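Local coordinates for protein RmpD (Hexulose-6-phosphate synthase) (Streptococcus mutans, PDB 3EXR) that is probably an enzyme, built as a closed, parallel, eight-stranded beta/alpha barrel of the TIM type, at residues A[4-9]-A[214-219]; A[115-120]-A[137-142]; A[170-175]-A[189-194]. All coordinates share one frame; numbering follows the deposited sequence.

Contact 1 of 3, residues A[4-9]-A[214-219]; sequences QLPNLQ and DEIKRI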
# COMPACT_ATOMS: atom_id res chain seq x y z
N GLN A 4 12.36 -19.78 -20.03
CA GLN A 4 13.46 -19.40 -19.17
C GLN A 4 13.30 -20.07 -17.81
O GLN A 4 12.23 -20.57 -17.47
CB GLN A 4 13.52 -17.87 -19.01
CG GLN A 4 12.23 -17.23 -18.53
CD GLN A 4 12.35 -15.73 -18.41
OE1 GLN A 4 12.84 -15.07 -19.33
NE2 GLN A 4 11.91 -15.19 -17.27
N LEU A 5 14.37 -20.08 -17.05
CA LEU A 5 14.35 -20.59 -15.69
C LEU A 5 13.55 -19.65 -14.78
O LEU A 5 13.43 -18.45 -15.06
CB LEU A 5 15.76 -20.66 -15.16
CG LEU A 5 16.72 -21.72 -15.69
CD1 LEU A 5 18.06 -21.55 -15.01
CD2 LEU A 5 16.16 -23.10 -15.44
N PRO A 6 13.02 -20.17 -13.67
CA PRO A 6 12.47 -19.23 -12.67
C PRO A 6 13.51 -18.19 -12.27
O PRO A 6 14.69 -18.53 -12.11
CB PRO A 6 12.13 -20.12 -11.48
CG PRO A 6 11.88 -21.51 -12.12
CD PRO A 6 12.89 -21.58 -13.25
N ASN A 7 13.05 -16.95 -12.07
CA ASN A 7 13.89 -15.88 -11.59
C ASN A 7 14.16 -16.04 -10.11
O ASN A 7 13.34 -16.59 -9.38
CB ASN A 7 13.19 -14.53 -11.79
CG ASN A 7 13.07 -14.10 -13.24
OD1 ASN A 7 11.99 -13.62 -13.64
ND2 ASN A 7 14.15 -14.20 -14.01
N LEU A 8 15.32 -15.56 -9.67
CA LEU A 8 15.58 -15.29 -8.28
C LEU A 8 15.45 -13.78 -8.08
O LEU A 8 16.15 -13.00 -8.72
CB LEU A 8 17.00 -15.72 -7.89
CG LEU A 8 17.42 -15.29 -6.48
CD1 LEU A 8 16.42 -15.71 -5.39
CD2 LEU A 8 18.79 -15.78 -6.14
N GLN A 9 14.55 -13.41 -7.18
CA GLN A 9 14.30 -12.01 -6.82
C GLN A 9 14.67 -11.80 -5.37
O GLN A 9 14.37 -12.65 -4.53
CB GLN A 9 12.84 -11.68 -7.08
CG GLN A 9 12.38 -10.36 -6.57
CD GLN A 9 10.99 -9.99 -7.12
OE1 GLN A 9 10.66 -10.37 -8.23
NE2 GLN A 9 10.20 -9.27 -6.35
N ASP A 214 21.55 -21.90 -8.34
CA ASP A 214 22.09 -23.19 -8.78
C ASP A 214 21.01 -24.28 -8.66
O ASP A 214 20.87 -25.15 -9.52
CB ASP A 214 23.31 -23.61 -7.93
CG ASP A 214 24.59 -22.86 -8.25
OD1 ASP A 214 24.70 -22.21 -9.31
OD2 ASP A 214 25.54 -22.93 -7.44
N GLU A 215 20.25 -24.25 -7.57
CA GLU A 215 19.22 -25.24 -7.32
C GLU A 215 18.01 -25.04 -8.24
O GLU A 215 17.40 -26.01 -8.70
CB GLU A 215 18.82 -25.23 -5.84
CG GLU A 215 17.72 -26.20 -5.48
CD GLU A 215 18.18 -27.67 -5.50
OE1 GLU A 215 19.31 -27.96 -5.96
OE2 GLU A 215 17.38 -28.54 -5.05
N ILE A 216 17.64 -23.78 -8.49
CA ILE A 216 16.65 -23.49 -9.52
C ILE A 216 17.10 -24.12 -10.85
O ILE A 216 16.33 -24.79 -11.50
CB ILE A 216 16.45 -21.96 -9.71
CG1 ILE A 216 15.75 -21.36 -8.50
CG2 ILE A 216 15.69 -21.69 -10.99
CD1 ILE A 216 15.70 -19.80 -8.54
N LYS A 217 18.37 -23.93 -11.22
CA LYS A 217 18.92 -24.53 -12.45
C LYS A 217 18.87 -26.06 -12.42
O LYS A 217 18.59 -26.70 -13.45
CB LYS A 217 20.36 -24.07 -12.67
CG LYS A 217 20.95 -24.40 -14.04
CD LYS A 217 22.14 -23.50 -14.33
CE LYS A 217 23.04 -24.05 -15.43
NZ LYS A 217 24.15 -23.07 -15.70
N ARG A 218 19.17 -26.67 -11.28
CA ARG A 218 19.10 -28.15 -11.21
C ARG A 218 17.68 -28.68 -11.46
O ARG A 218 17.48 -29.66 -12.20
CB ARG A 218 19.59 -28.65 -9.85
CG ARG A 218 19.77 -30.17 -9.75
CD ARG A 218 20.01 -30.65 -8.34
NE ARG A 218 18.87 -30.49 -7.43
CZ ARG A 218 17.78 -31.27 -7.43
NH1 ARG A 218 17.65 -32.28 -8.30
NH2 ARG A 218 16.82 -31.05 -6.53
N ILE A 219 16.70 -28.04 -10.83
CA ILE A 219 15.31 -28.53 -10.86
C ILE A 219 14.61 -28.19 -12.17
O ILE A 219 13.96 -29.04 -12.76
CB ILE A 219 14.50 -27.98 -9.67
CG1 ILE A 219 15.11 -28.48 -8.35
CG2 ILE A 219 13.03 -28.34 -9.81
CD1 ILE A 219 14.58 -27.73 -7.12

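Contact 2 of 3, residues A[115-120]-A[137-142]; sequences QVELYG and QAIYHQ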
# COMPACT_ATOMS: atom_id res chain seq x y z
N GLN A 115 2.06 -6.04 -11.34
CA GLN A 115 1.94 -7.32 -10.63
C GLN A 115 0.88 -7.15 -9.55
O GLN A 115 0.91 -6.17 -8.82
CB GLN A 115 3.26 -7.68 -9.95
CG GLN A 115 4.52 -7.64 -10.82
CD GLN A 115 5.75 -8.02 -10.02
OE1 GLN A 115 6.07 -7.33 -9.05
NE2 GLN A 115 6.39 -9.16 -10.38
N VAL A 116 -0.01 -8.13 -9.42
CA VAL A 116 -1.04 -8.10 -8.40
C VAL A 116 -0.56 -8.84 -7.13
O VAL A 116 -0.30 -10.05 -7.12
CB VAL A 116 -2.35 -8.72 -8.85
CG1 VAL A 116 -3.43 -8.55 -7.76
CG2 VAL A 116 -2.86 -8.06 -10.14
N GLU A 117 -0.50 -8.08 -6.04
CA GLU A 117 -0.19 -8.59 -4.70
C GLU A 117 -1.43 -9.19 -4.06
O GLU A 117 -2.43 -8.51 -3.88
CB GLU A 117 0.40 -7.46 -3.83
CG GLU A 117 1.91 -7.28 -4.02
CD GLU A 117 2.77 -8.30 -3.28
OE1 GLU A 117 2.21 -9.24 -2.68
OE2 GLU A 117 4.02 -8.17 -3.29
N LEU A 118 -1.36 -10.48 -3.75
CA LEU A 118 -2.52 -11.25 -3.29
C LEU A 118 -2.60 -11.27 -1.78
O LEU A 118 -1.75 -11.89 -1.12
CB LEU A 118 -2.46 -12.67 -3.86
CG LEU A 118 -2.46 -12.77 -5.39
CD1 LEU A 118 -2.28 -14.21 -5.82
CD2 LEU A 118 -3.74 -12.25 -6.01
N TYR A 119 -3.58 -10.54 -1.25
CA TYR A 119 -3.90 -10.49 0.18
C TYR A 119 -5.40 -10.64 0.38
O TYR A 119 -6.20 -10.10 -0.38
CB TYR A 119 -3.46 -9.16 0.79
CG TYR A 119 -1.95 -9.08 1.01
CD1 TYR A 119 -1.39 -9.41 2.23
CD2 TYR A 119 -1.08 -8.76 -0.04
CE1 TYR A 119 -0.03 -9.35 2.43
CE2 TYR A 119 0.29 -8.74 0.14
CZ TYR A 119 0.81 -9.03 1.39
OH TYR A 119 2.17 -8.98 1.60
N GLY A 120 -5.76 -11.32 1.46
CA GLY A 120 -7.16 -11.46 1.87
C GLY A 120 -7.96 -12.34 0.93
O GLY A 120 -7.39 -13.22 0.26
N GLN A 137 0.68 -10.94 -14.05
CA GLN A 137 1.57 -11.36 -12.97
C GLN A 137 0.84 -11.23 -11.64
O GLN A 137 0.13 -10.24 -11.40
CB GLN A 137 2.84 -10.52 -12.91
CG GLN A 137 3.82 -10.77 -14.02
CD GLN A 137 5.21 -10.27 -13.65
OE1 GLN A 137 5.78 -10.72 -12.66
NE2 GLN A 137 5.76 -9.34 -14.45
N ALA A 138 1.05 -12.22 -10.78
CA ALA A 138 0.48 -12.24 -9.44
C ALA A 138 1.51 -12.73 -8.45
O ALA A 138 2.30 -13.62 -8.76
CB ALA A 138 -0.74 -13.11 -9.39
N ILE A 139 1.47 -12.16 -7.23
CA ILE A 139 2.41 -12.53 -6.18
C ILE A 139 1.65 -13.28 -5.10
O ILE A 139 0.77 -12.71 -4.44
CB ILE A 139 3.05 -11.27 -5.51
CG1 ILE A 139 3.52 -10.21 -6.53
CG2 ILE A 139 4.14 -11.69 -4.56
CD1 ILE A 139 4.44 -10.68 -7.56
N TYR A 140 2.01 -14.54 -4.91
CA TYR A 140 1.36 -15.42 -3.94
C TYR A 140 2.27 -15.64 -2.73
O TYR A 140 3.43 -16.03 -2.90
CB TYR A 140 0.98 -16.77 -4.61
CG TYR A 140 0.05 -17.60 -3.77
CD1 TYR A 140 -1.32 -17.61 -4.03
CD2 TYR A 140 0.53 -18.34 -2.68
CE1 TYR A 140 -2.20 -18.33 -3.22
CE2 TYR A 140 -0.35 -19.06 -1.86
CZ TYR A 140 -1.71 -19.05 -2.15
OH TYR A 140 -2.58 -19.77 -1.38
N HIS A 141 1.74 -15.39 -1.53
CA HIS A 141 2.45 -15.55 -0.26
C HIS A 141 2.09 -16.84 0.42
O HIS A 141 0.90 -17.20 0.50
CB HIS A 141 2.07 -14.41 0.69
CG HIS A 141 2.55 -13.06 0.25
ND1 HIS A 141 2.00 -12.36 -0.80
CD2 HIS A 141 3.56 -12.30 0.73
CE1 HIS A 141 2.65 -11.22 -0.95
NE2 HIS A 141 3.60 -11.16 -0.04
N GLN A 142 3.08 -17.54 0.97
CA GLN A 142 2.77 -18.68 1.82
C GLN A 142 1.76 -18.27 2.90
O GLN A 142 1.82 -17.17 3.48
CB GLN A 142 4.01 -19.28 2.48
CG GLN A 142 3.70 -20.69 2.96
CD GLN A 142 4.79 -21.34 3.80
OE1 GLN A 142 5.85 -20.76 4.05
NE2 GLN A 142 4.53 -22.58 4.23
O HOH W 1 5.29 -9.00 -1.40
O HOH W 2 -1.08 -14.55 -1.19

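Contact 3 of 3, residues A[170-175]-A[189-194]; sequences RVSVTG and DVFTFI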
# COMPACT_ATOMS: atom_id res chain seq x y z
N ARG A 170 1.83 -15.44 -14.78
CA ARG A 170 3.19 -15.66 -14.31
C ARG A 170 3.17 -15.39 -12.81
O ARG A 170 2.97 -14.25 -12.39
CB ARG A 170 4.19 -14.76 -15.04
CG ARG A 170 4.63 -15.33 -16.42
CD ARG A 170 5.24 -14.26 -17.33
NE ARG A 170 4.25 -13.22 -17.61
CZ ARG A 170 4.48 -11.91 -17.66
NH1 ARG A 170 5.70 -11.42 -17.56
NH2 ARG A 170 3.45 -11.11 -17.85
N VAL A 171 3.33 -16.45 -12.03
CA VAL A 171 3.16 -16.40 -10.59
C VAL A 171 4.52 -16.33 -9.88
O VAL A 171 5.43 -17.13 -10.11
CB VAL A 171 2.33 -17.60 -10.08
CG1 VAL A 171 2.25 -17.63 -8.55
CG2 VAL A 171 0.94 -17.56 -10.69
N SER A 172 4.68 -15.33 -9.03
CA SER A 172 5.80 -15.25 -8.13
C SER A 172 5.37 -15.78 -6.78
O SER A 172 4.24 -15.54 -6.35
CB SER A 172 6.25 -13.79 -7.96
OG SER A 172 6.74 -13.26 -9.14
N VAL A 173 6.26 -16.51 -6.10
CA VAL A 173 5.96 -16.96 -4.75
C VAL A 173 6.95 -16.36 -3.76
O VAL A 173 8.11 -16.06 -4.10
CB VAL A 173 5.94 -18.52 -4.63
CG1 VAL A 173 4.86 -19.15 -5.46
CG2 VAL A 173 7.29 -19.10 -5.00
N THR A 174 6.49 -16.18 -2.52
CA THR A 174 7.33 -15.66 -1.45
C THR A 174 6.94 -16.28 -0.14
O THR A 174 5.77 -16.64 0.05
CB THR A 174 7.26 -14.13 -1.39
OG1 THR A 174 8.26 -13.64 -0.48
CG2 THR A 174 5.93 -13.63 -0.87
N GLY A 175 7.92 -16.42 0.76
CA GLY A 175 7.72 -17.05 2.07
C GLY A 175 8.14 -18.51 2.06
O GLY A 175 7.78 -19.23 1.16
N ASP A 189 5.48 -24.55 -12.49
CA ASP A 189 6.06 -23.55 -13.40
C ASP A 189 6.10 -22.14 -12.77
O ASP A 189 5.53 -21.19 -13.28
CB ASP A 189 5.23 -23.56 -14.69
CG ASP A 189 5.81 -22.71 -15.79
OD1 ASP A 189 7.05 -22.68 -15.93
OD2 ASP A 189 5.07 -22.08 -16.57
N VAL A 190 6.79 -22.05 -11.64
CA VAL A 190 6.94 -20.79 -10.90
C VAL A 190 7.72 -19.81 -11.76
O VAL A 190 8.77 -20.15 -12.32
CB VAL A 190 7.70 -21.02 -9.56
CG1 VAL A 190 8.06 -19.69 -8.88
CG2 VAL A 190 6.89 -21.90 -8.61
N PHE A 191 7.24 -18.57 -11.85
CA PHE A 191 7.90 -17.54 -12.67
C PHE A 191 9.09 -16.91 -11.97
O PHE A 191 10.14 -16.73 -12.57
CB PHE A 191 6.88 -16.45 -13.07
CG PHE A 191 7.49 -15.24 -13.73
CD1 PHE A 191 8.10 -15.33 -14.98
CD2 PHE A 191 7.41 -13.99 -13.12
CE1 PHE A 191 8.65 -14.23 -15.58
CE2 PHE A 191 7.96 -12.87 -13.75
CZ PHE A 191 8.58 -13.00 -14.98
N THR A 192 8.91 -16.59 -10.68
CA THR A 192 9.92 -15.98 -9.85
C THR A 192 9.80 -16.45 -8.42
O THR A 192 8.69 -16.55 -7.89
CB THR A 192 9.76 -14.44 -9.85
OG1 THR A 192 9.95 -13.92 -11.18
CG2 THR A 192 10.82 -13.78 -8.95
N PHE A 193 10.96 -16.73 -7.80
CA PHE A 193 11.04 -17.00 -6.36
C PHE A 193 11.57 -15.72 -5.68
O PHE A 193 12.64 -15.24 -6.04
CB PHE A 193 11.98 -18.17 -6.07
CG PHE A 193 11.42 -19.50 -6.48
CD1 PHE A 193 10.51 -20.17 -5.66
CD2 PHE A 193 11.75 -20.07 -7.70
CE1 PHE A 193 9.96 -21.41 -6.06
CE2 PHE A 193 11.22 -21.30 -8.09
CZ PHE A 193 10.33 -21.96 -7.27
N ILE A 194 10.82 -15.18 -4.71
CA ILE A 194 11.22 -13.92 -4.04
C ILE A 194 11.78 -14.26 -2.67
O ILE A 194 11.05 -14.70 -1.79
CB ILE A 194 10.02 -12.98 -3.86
CG1 ILE A 194 9.33 -12.67 -5.19
CG2 ILE A 194 10.49 -11.70 -3.16
CD1 ILE A 194 8.00 -11.91 -5.00
O HOH W 3 4.26 -18.82 -13.40
O HOH W 4 10.63 -15.55 0.74

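Contact 1 of 3, residues A[4-9]-A[214-219]
Leu5 and Pro6 lead the chain past one flank of a helix before it becomes a strand: the CA of Pro6 comes within 6.7 Å of the CA of Ile216, and Leu5 is matched in the same way with Lys217. Residues 4-6 are loop and 7-9 strand, while 214-219 are wholly helical. No hydrogen bond joins the two segments, so the contact is one of van der Waals packing, mostly by side chains. Ile216 is its centre. Its CG2 sits against the proline ring, 3.6 Å from Pro6 CD, the two side chains sliding past each other in opposite directions, and it also lies 3.5 Å from Pro6 O. With chi2 at 172°, CD1 is carried on toward the strand, past Pro6 O and Asn7 O, and meets Leu8 CB at 4.3 Å. A branched side chain suits this place because CG2 fills the position against the proline while CD1 runs on, and the compact, rigid proline ring offers CB, CG and CD as apolar partners to CG2. Leu5 lies at the margin, its CD1 4.0 Å from Lys217 CA. Lys217 offers CA and CB to that methyl, although its CB bond is directed away from the loop. Trp220, later in helix 205-220, touches both Leu5 and Pro6, and Phe212 packs on Leu8, while Lys213 NZ hydrogen-bonds Pro6 O. Ile216 also reaches Phe193 of strand 192-195, so the last helix of the barrel lies over both the first strand and the last.

Contact 2 of 3, residues A[115-120]-A[137-142]
Gln115 and Gln137 meet through their side-chain amides: Gln115 NE2 donates to Gln137 OE1 at 2.8 Å in an almost straight bond (171°). The amides are turned 79° against each other, and the donor stands above the acceptor's carbonyl plane. Ile139 CD1 packs beside the same amide, 3.8 Å from Gln115 NE2, and its CB and CG2 lie against the carboxylate of Glu117, whose chain bends at chi2. Further along, Tyr119 CZ lies over one face of the His141 ring, offset toward its rim, but the ring planes are inclined at 51°. Where Val116 and Ala138 point, Leu118 CD1 touches both Ala138 CB and Tyr140 CD1, each at 4.0 Å; the small Ala138 lets this methyl sit beside the Tyr140 ring. The ladder of a parallel pair sets these positions: Val116 N to Gln137 O (2.9 Å), Ile139 N to Val116 O and Leu118 N to Ile139 O. This is the beta-alpha-beta unit of strands 113-117 and 137-141 with helix 124-132. The chemistry changes along the pair, from an amide-amide hydrogen bond, whose acceptor side chain is also held by Glu113, to a polar cluster. There one water lies near Glu117 OE2 and 3.1 Å from His141 NE2, another joins Leu118 O to His141 N, buried His141 ND1 has no partner in the model, and Tyr119 OH bonds Asp69 of the second subunit.

Contact 3 of 3, residues A[170-175]-A[189-194]
Arg170 lays its aliphatic chain over one face of the Phe191 ring, CB 4.0 Å from the ring centroid in a CH-pi contact. The segments are the seventh strand of a TIM barrel and the run into the eighth, its parallel neighbour. The two side chains lie side by side in the same direction, and only a long, at most weak cation-pi attraction remains for the guanidinium, whose plane is turned 70° from the ring plane. Glu113 and Ser136 hold that group instead. An arginine suits the spot by combining a greasy stem with a charged end. Phe191 has its CG anti to the backbone N (chi1 171°), which sets CG beside Arg170 CB, and its own N bonds Val171 O at 2.9 Å. The ladder continues with Val173 N to Thr192 O and Ile194 N to Val173 O. Ser172 and Thr192 share one face of the sheet, Ser172 OG lying 3.3 Å from Thr192 CB, and Ile194 CD1 reaches over to Ser172 CB. On the other face Val173 CG2 presses on Phe193 CD1 at 3.5 Å, while Val190 CG1 stands over the centre of the same ring. Behind them Val161 of helix 155-167 touches Val173, and Phe185 meets Phe193 edge-to-face. At the start of the pair a water links Val171 N to Asp189 O. At its other end Gly175 adopts backbone angles at which a CB would press on the preceding carbonyl oxygen, and a second water bridges the chains, accepting from Gly175 N at 2.8 Å and donating to Ile194 O at 2.7 Å.

How the contacts relate
All three contacts reach one closed parallel sheet. Contact 2 pairs its fifth and sixth strands, contact 3 its seventh and eighth, and contact 1 lays the final helix against the start of the first. Contacts 2 and 3, centres about 10 Å apart, adjoin where Tyr140 N lies 2.8 Å from Ser172 O. Contacts 1 and 3, centres about 11 Å apart, close the barrel: Asn7 O is 2.9 Å from Phe193 N, a probable hydrogen bond. Contacts 1 and 2, centres about 20 Å apart with nearest atoms about 5 Å, do not touch. TIM barrels generally place active sites at the C-terminal strand ends, so a site near the polar end of contact 2 is probable, though no ligand identifies it.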